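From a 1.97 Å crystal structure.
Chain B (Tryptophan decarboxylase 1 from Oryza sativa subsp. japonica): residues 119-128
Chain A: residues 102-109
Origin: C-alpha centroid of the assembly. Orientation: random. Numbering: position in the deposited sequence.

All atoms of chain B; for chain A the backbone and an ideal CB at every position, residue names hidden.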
ATOM      1  N   ALA B 119     -13.368   6.026   5.542  1.00 24.91           N
ATOM      2  CA  ALA B 119     -12.202   6.576   4.857  1.00 28.04           C
ATOM      3  C   ALA B 119     -12.362   6.488   3.339  1.00 30.86           C
ATOM      4  O   ALA B 119     -12.033   7.438   2.619  1.00 27.24           O
ATOM      5  CB  ALA B 119     -10.944   5.855   5.334  1.00 29.00           C
ATOM      6  N   SER B 120     -12.897   5.362   2.841  1.00 27.35           N
ATOM      7  CA  SER B 120     -13.121   5.193   1.404  1.00 28.76           C
ATOM      8  C   SER B 120     -14.152   6.177   0.872  1.00 31.04           C
ATOM      9  O   SER B 120     -14.070   6.589  -0.293  1.00 28.64           O
ATOM     10  CB  SER B 120     -13.598   3.766   1.097  1.00 28.01           C
ATOM     11  OG  SER B 120     -12.592   2.824   1.423  1.00 35.44           O
ATOM     12  N   ALA B 121     -15.170   6.513   1.682  1.00 26.26           N
ATOM     13  CA  ALA B 121     -16.204   7.429   1.209  1.00 29.03           C
ATOM     14  C   ALA B 121     -15.700   8.866   1.190  1.00 26.86           C
ATOM     15  O   ALA B 121     -15.996   9.619   0.258  1.00 29.22           O
ATOM     16  CB  ALA B 121     -17.467   7.307   2.082  1.00 27.56           C
ATOM     17  N   MET B 122     -14.961   9.277   2.224  1.00 28.39           N
ATOM     18  CA  MET B 122     -14.376  10.613   2.211  1.00 31.09           C
ATOM     19  C   MET B 122     -13.281  10.709   1.168  1.00 30.94           C
ATOM     20  O   MET B 122     -13.125  11.750   0.514  1.00 27.93           O
ATOM     21  CB  MET B 122     -13.832  10.964   3.592  1.00 29.48           C
ATOM     22  CG  MET B 122     -14.943  10.976   4.659  1.00 34.52           C
ATOM     23  SD  MET B 122     -14.414  11.570   6.291  1.00 49.49           S
ATOM     24  CE  MET B 122     -12.893  10.641   6.557  1.00 31.76           C
ATOM     25  N   ASN B 123     -12.489   9.644   1.033  1.00 30.58           N
ATOM     26  CA  ASN B 123     -11.547   9.483  -0.081  1.00 28.89           C
ATOM     27  C   ASN B 123     -10.576  10.662  -0.191  1.00 31.54           C
ATOM     28  O   ASN B 123     -10.355  11.217  -1.268  1.00 31.71           O
ATOM     29  CB  ASN B 123     -12.308   9.270  -1.392  1.00 27.46           C
ATOM     30  CG  ASN B 123     -11.478   8.533  -2.439  1.00 29.86           C
ATOM     31  OD1 ASN B 123     -10.703   7.638  -2.111  1.00 29.37           O
ATOM     32  ND2 ASN B 123     -11.655   8.896  -3.695  1.00 28.16           N
ATOM     33  N   THR B 124      -9.983  11.038   0.939  1.00 30.46           N
ATOM     34  CA  THR B 124      -9.018  12.125   0.953  1.00 31.91           C
ATOM     35  C   THR B 124      -7.608  11.582   0.724  1.00 34.48           C
ATOM     36  O   THR B 124      -7.318  10.403   0.943  1.00 34.22           O
ATOM     37  CB  THR B 124      -9.072  12.906   2.275  1.00 34.20           C
ATOM     38  OG1 THR B 124      -8.695  12.055   3.363  1.00 36.12           O
ATOM     39  CG2 THR B 124     -10.478  13.470   2.528  1.00 33.29           C
ATOM     40  N   VAL B 125      -6.730  12.463   0.261  1.00 32.77           N
ATOM     41  CA  VAL B 125      -5.332  12.126  -0.006  1.00 34.29           C
ATOM     42  C   VAL B 125      -4.466  13.039   0.850  1.00 34.96           C
ATOM     43  O   VAL B 125      -4.403  14.250   0.604  1.00 38.41           O
ATOM     44  CB  VAL B 125      -4.974  12.276  -1.487  1.00 35.38           C
ATOM     45  CG1 VAL B 125      -3.740  11.464  -1.794  1.00 37.31           C
ATOM     46  CG2 VAL B 125      -6.143  11.859  -2.384  1.00 36.02           C
ATOM     47  N   GLY B 126      -3.772  12.465   1.822  1.00 35.45           N
ATOM     48  CA  GLY B 126      -3.056  13.270   2.792  1.00 36.50           C
ATOM     49  C   GLY B 126      -1.574  13.392   2.514  1.00 40.12           C
ATOM     50  O   GLY B 126      -0.756  13.096   3.391  1.00 42.14           O
ATOM     51  N   PHE B 127      -1.204  13.834   1.306  1.00 37.18           N
ATOM     52  CA  PHE B 127       0.218  13.953   1.006  1.00 41.86           C
ATOM     53  C   PHE B 127       0.849  15.203   1.606  1.00 42.37           C
ATOM     54  O   PHE B 127       2.072  15.344   1.551  1.00 39.04           O
ATOM     55  CB  PHE B 127       0.476  13.913  -0.505  1.00 39.03           C
ATOM     56  CG  PHE B 127      -0.485  14.720  -1.328  1.00 42.09           C
ATOM     57  CD1 PHE B 127      -0.567  16.092  -1.188  1.00 45.87           C
ATOM     58  CD2 PHE B 127      -1.275  14.107  -2.281  1.00 41.90           C
ATOM     59  CE1 PHE B 127      -1.444  16.834  -1.961  1.00 42.16           C
ATOM     60  CE2 PHE B 127      -2.145  14.843  -3.061  1.00 45.45           C
ATOM     61  CZ  PHE B 127      -2.230  16.215  -2.895  1.00 40.34           C
ATOM     62  N   THR B 128       0.055  16.110   2.168  1.00 39.37           N
ATOM     63  CA  THR B 128       0.566  17.139   3.064  1.00 38.66           C
ATOM     64  C   THR B 128      -0.421  17.306   4.211  1.00 38.44           C
ATOM     65  O   THR B 128      -1.570  16.861   4.136  1.00 34.66           O
ATOM     66  CB  THR B 128       0.759  18.485   2.362  1.00 39.81           C
ATOM     67  OG1 THR B 128      -0.469  18.865   1.725  1.00 40.83           O
ATOM     68  CG2 THR B 128       1.885  18.408   1.328  1.00 39.26           C
TER
ATOM     69  N   UNK A 102      -8.469  21.339  -6.723  1.00 33.47           N
ATOM     70  CA  UNK A 102      -7.022  21.245  -6.620  1.00 34.24           C
ATOM     71  C   UNK A 102      -6.495  19.885  -7.096  1.00 36.70           C
ATOM     72  O   UNK A 102      -7.235  18.900  -7.204  1.00 32.05           O
ATOM     73  CB  UNK A 102      -6.589  21.496  -5.174  1.00 34.24           C
ATOM     74  N   UNK A 103      -5.189  19.851  -7.382  1.00 32.92           N
ATOM     75  CA  UNK A 103      -4.443  18.622  -7.707  1.00 33.17           C
ATOM     76  C   UNK A 103      -5.168  17.896  -8.841  1.00 33.15           C
ATOM     77  O   UNK A 103      -5.405  18.504  -9.894  1.00 31.90           O
ATOM     78  CB  UNK A 103      -4.306  17.715  -6.482  1.00 33.17           C
ATOM     79  N   UNK A 104      -5.506  16.616  -8.693  1.00 31.50           N
ATOM     80  CA  UNK A 104      -6.518  15.983  -9.526  1.00 31.52           C
ATOM     81  C   UNK A 104      -7.581  15.384  -8.611  1.00 29.66           C
ATOM     82  O   UNK A 104      -7.265  14.957  -7.502  1.00 30.85           O
ATOM     83  CB  UNK A 104      -5.904  14.916 -10.434  1.00 31.52           C
ATOM     84  N   UNK A 105      -8.846  15.379  -9.017  1.00 29.61           N
ATOM     85  CA  UNK A 105      -9.888  14.851  -8.128  1.00 32.74           C
ATOM     86  C   UNK A 105      -9.673  13.372  -7.840  1.00 32.93           C
ATOM     87  O   UNK A 105      -9.084  12.637  -8.636  1.00 35.04           O
ATOM     88  CB  UNK A 105     -11.273  15.064  -8.743  1.00 32.74           C
ATOM     89  N   UNK A 106     -10.120  12.943  -6.662  1.00 34.95           N
ATOM     90  CA  UNK A 106     -10.140  11.524  -6.318  1.00 32.23           C
ATOM     91  C   UNK A 106     -11.557  11.041  -6.612  1.00 32.40           C
ATOM     92  O   UNK A 106     -12.412  11.013  -5.726  1.00 32.64           O
ATOM     93  CB  UNK A 106      -9.743  11.277  -4.861  1.00 32.23           C
ATOM     94  N   UNK A 107     -11.819  10.686  -7.877  1.00 30.03           N
ATOM     95  CA  UNK A 107     -13.184  10.355  -8.265  1.00 29.74           C
ATOM     96  C   UNK A 107     -13.587   9.018  -7.649  1.00 29.60           C
ATOM     97  O   UNK A 107     -12.751   8.146  -7.399  1.00 32.33           O
ATOM     98  CB  UNK A 107     -13.319  10.309  -9.788  1.00 29.74           C
ATOM     99  N   UNK A 108     -14.875   8.885  -7.347  1.00 29.11           N
ATOM    100  CA  UNK A 108     -15.353   7.777  -6.534  1.00 29.15           C
ATOM    101  C   UNK A 108     -16.719   7.331  -7.047  1.00 30.16           C
ATOM    102  O   UNK A 108     -17.346   7.996  -7.880  1.00 28.81           O
ATOM    103  CB  UNK A 108     -15.427   8.173  -5.058  1.00 29.15           C
ATOM    104  N   UNK A 109     -17.192   6.195  -6.528  1.00 29.69           N
ATOM    105  CA  UNK A 109     -18.484   5.668  -6.944  1.00 29.66           C
ATOM    106  C   UNK A 109     -19.005   4.713  -5.882  1.00 27.20           C
ATOM    107  O   UNK A 109     -18.230   4.117  -5.124  1.00 25.93           O
ATOM    108  CB  UNK A 109     -18.380   4.966  -8.300  1.00 29.66           C
TER

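Position 102 lies out of reach of chain B: nothing of that stretch comes within 5.5 Å of its ideal CB, so the visible atoms hardly restrict the choice. The deposited residue is Ala102(A), which makes no contact here.

At position 103 the CA-to-CB bond points toward chain B, and the ideal CB sits 4.4 Å from Phe127(B) CZ. That ring offers carbon and no polar partner, so an apolar side chain, aliphatic or aromatic, would suit. The phi/psi of 53/-127 is unusual for any residue with a CB and by itself would suggest glycine. The residue is Phe103(A), with chi1 in the m well. The edge of Phe127(B) meets the face of its ring, with planes at 87°, centroids 5.0 Å apart and Phe127(B) CZ 3.7 Å from Phe103(A) CD2.

Positions 104 and 105 have no chain B atom within 5.5 Å of their ideal CB atoms. Phi of -63° at 105 is compatible with proline but does not require it. They are Phe104(A) and Pro105(A), neither touching the other stretch.

Position 106 is tightly defined. Its CA-to-CB bond points toward chain B, and the ideal CB is 3.3 Å from Asn123(B) ND2 and 4.4 Å from Val125(B) CG2. The carbonyl O of Asn123(B) is an acceptor nearby, which favours a small side chain with a donor: serine, perhaps threonine or cysteine; alanine would leave the acceptor unused. In Ser106(A), chi1 of 53° (p) lets OG donate to Asn123(B) O at 2.9 Å. The backbone adds a weak bond in return, from Asn123(B) ND2 to Ser106(A) O at 3.0 Å, so the two residues are linked in both directions.

At 107 CA-to-CB points away, leaving the side chain undetermined by chain B. Thr107(A) participates through its backbone: water 1 accepts from Asn123(B) ND2 at 2.7 Å and lies 2.8 Å from Thr107(A) O.

Position 108 again points toward chain B, its ideal CB 4.1 Å from Asn123(B) ND2 and 5.2 Å from Ser120(B) O. A carbonyl at that range calls for a donor on a side chain of modest length; asparagine, glutamine or histidine could be considered. Asn108(A) ND2 donates to Ser120(B) O at 2.8 Å and also to water 2 at 2.9 Å, which in turn donates to Ala121(B) O at 2.6 Å. Thus one amide group serves two carbonyls at the helix end, one directly and one through water.

Position 109 is beyond chain B's reach. It is Ser109(A), an N-cap whose side chain caps a backbone N just past the stretch.

Chain A (102-109) AFFPSTNS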
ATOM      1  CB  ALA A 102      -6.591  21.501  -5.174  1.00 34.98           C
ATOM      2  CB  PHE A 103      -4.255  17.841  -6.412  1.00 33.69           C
ATOM      3  CG  PHE A 103      -3.744  18.692  -5.276  1.00 34.82           C
ATOM      4  CD1 PHE A 103      -2.528  19.352  -5.389  1.00 42.04           C
ATOM      5  CD2 PHE A 103      -4.485  18.864  -4.118  1.00 36.89           C
ATOM      6  CE1 PHE A 103      -2.057  20.158  -4.363  1.00 37.50           C
ATOM      7  CE2 PHE A 103      -4.018  19.668  -3.082  1.00 38.67           C
ATOM      8  CZ  PHE A 103      -2.803  20.312  -3.206  1.00 40.33           C
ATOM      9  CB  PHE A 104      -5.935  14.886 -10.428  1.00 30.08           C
ATOM     10  CG  PHE A 104      -4.938  15.393 -11.434  1.00 34.81           C
ATOM     11  CD1 PHE A 104      -5.322  16.287 -12.431  1.00 31.39           C
ATOM     12  CD2 PHE A 104      -3.618  14.981 -11.380  1.00 35.92           C
ATOM     13  CE1 PHE A 104      -4.401  16.742 -13.359  1.00 33.46           C
ATOM     14  CE2 PHE A 104      -2.686  15.446 -12.309  1.00 36.28           C
ATOM     15  CZ  PHE A 104      -3.082  16.332 -13.288  1.00 33.00           C
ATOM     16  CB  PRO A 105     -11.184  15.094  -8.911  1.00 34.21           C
ATOM     17  CG  PRO A 105     -10.772  15.268 -10.299  1.00 37.68           C
ATOM     18  CD  PRO A 105      -9.404  15.888 -10.277  1.00 35.80           C
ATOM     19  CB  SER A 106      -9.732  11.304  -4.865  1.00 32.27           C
ATOM     20  OG  SER A 106     -10.506  12.102  -3.976  1.00 33.70           O
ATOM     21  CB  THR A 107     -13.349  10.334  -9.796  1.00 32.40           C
ATOM     22  OG1 THR A 107     -12.591   9.264 -10.399  1.00 30.33           O
ATOM     23  CG2 THR A 107     -12.905  11.674 -10.401  1.00 31.58           C
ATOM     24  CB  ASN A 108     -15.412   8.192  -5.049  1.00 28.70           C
ATOM     25  CG  ASN A 108     -15.110   7.048  -4.099  1.00 30.94           C
ATOM     26  OD1 ASN A 108     -15.013   5.886  -4.505  1.00 27.94           O
ATOM     27  ND2 ASN A 108     -14.963   7.378  -2.814  1.00 29.39           N
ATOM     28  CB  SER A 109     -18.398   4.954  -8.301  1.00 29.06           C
ATOM     29  OG  SER A 109     -17.594   3.775  -8.223  1.00 27.38           O
TER
HETATM   30  O   HOH W   1     -10.334   8.017  -5.927  1.00 31.07           O
HETATM   31  O   HOH W   2     -15.773  10.069  -2.301  1.00 40.51           O
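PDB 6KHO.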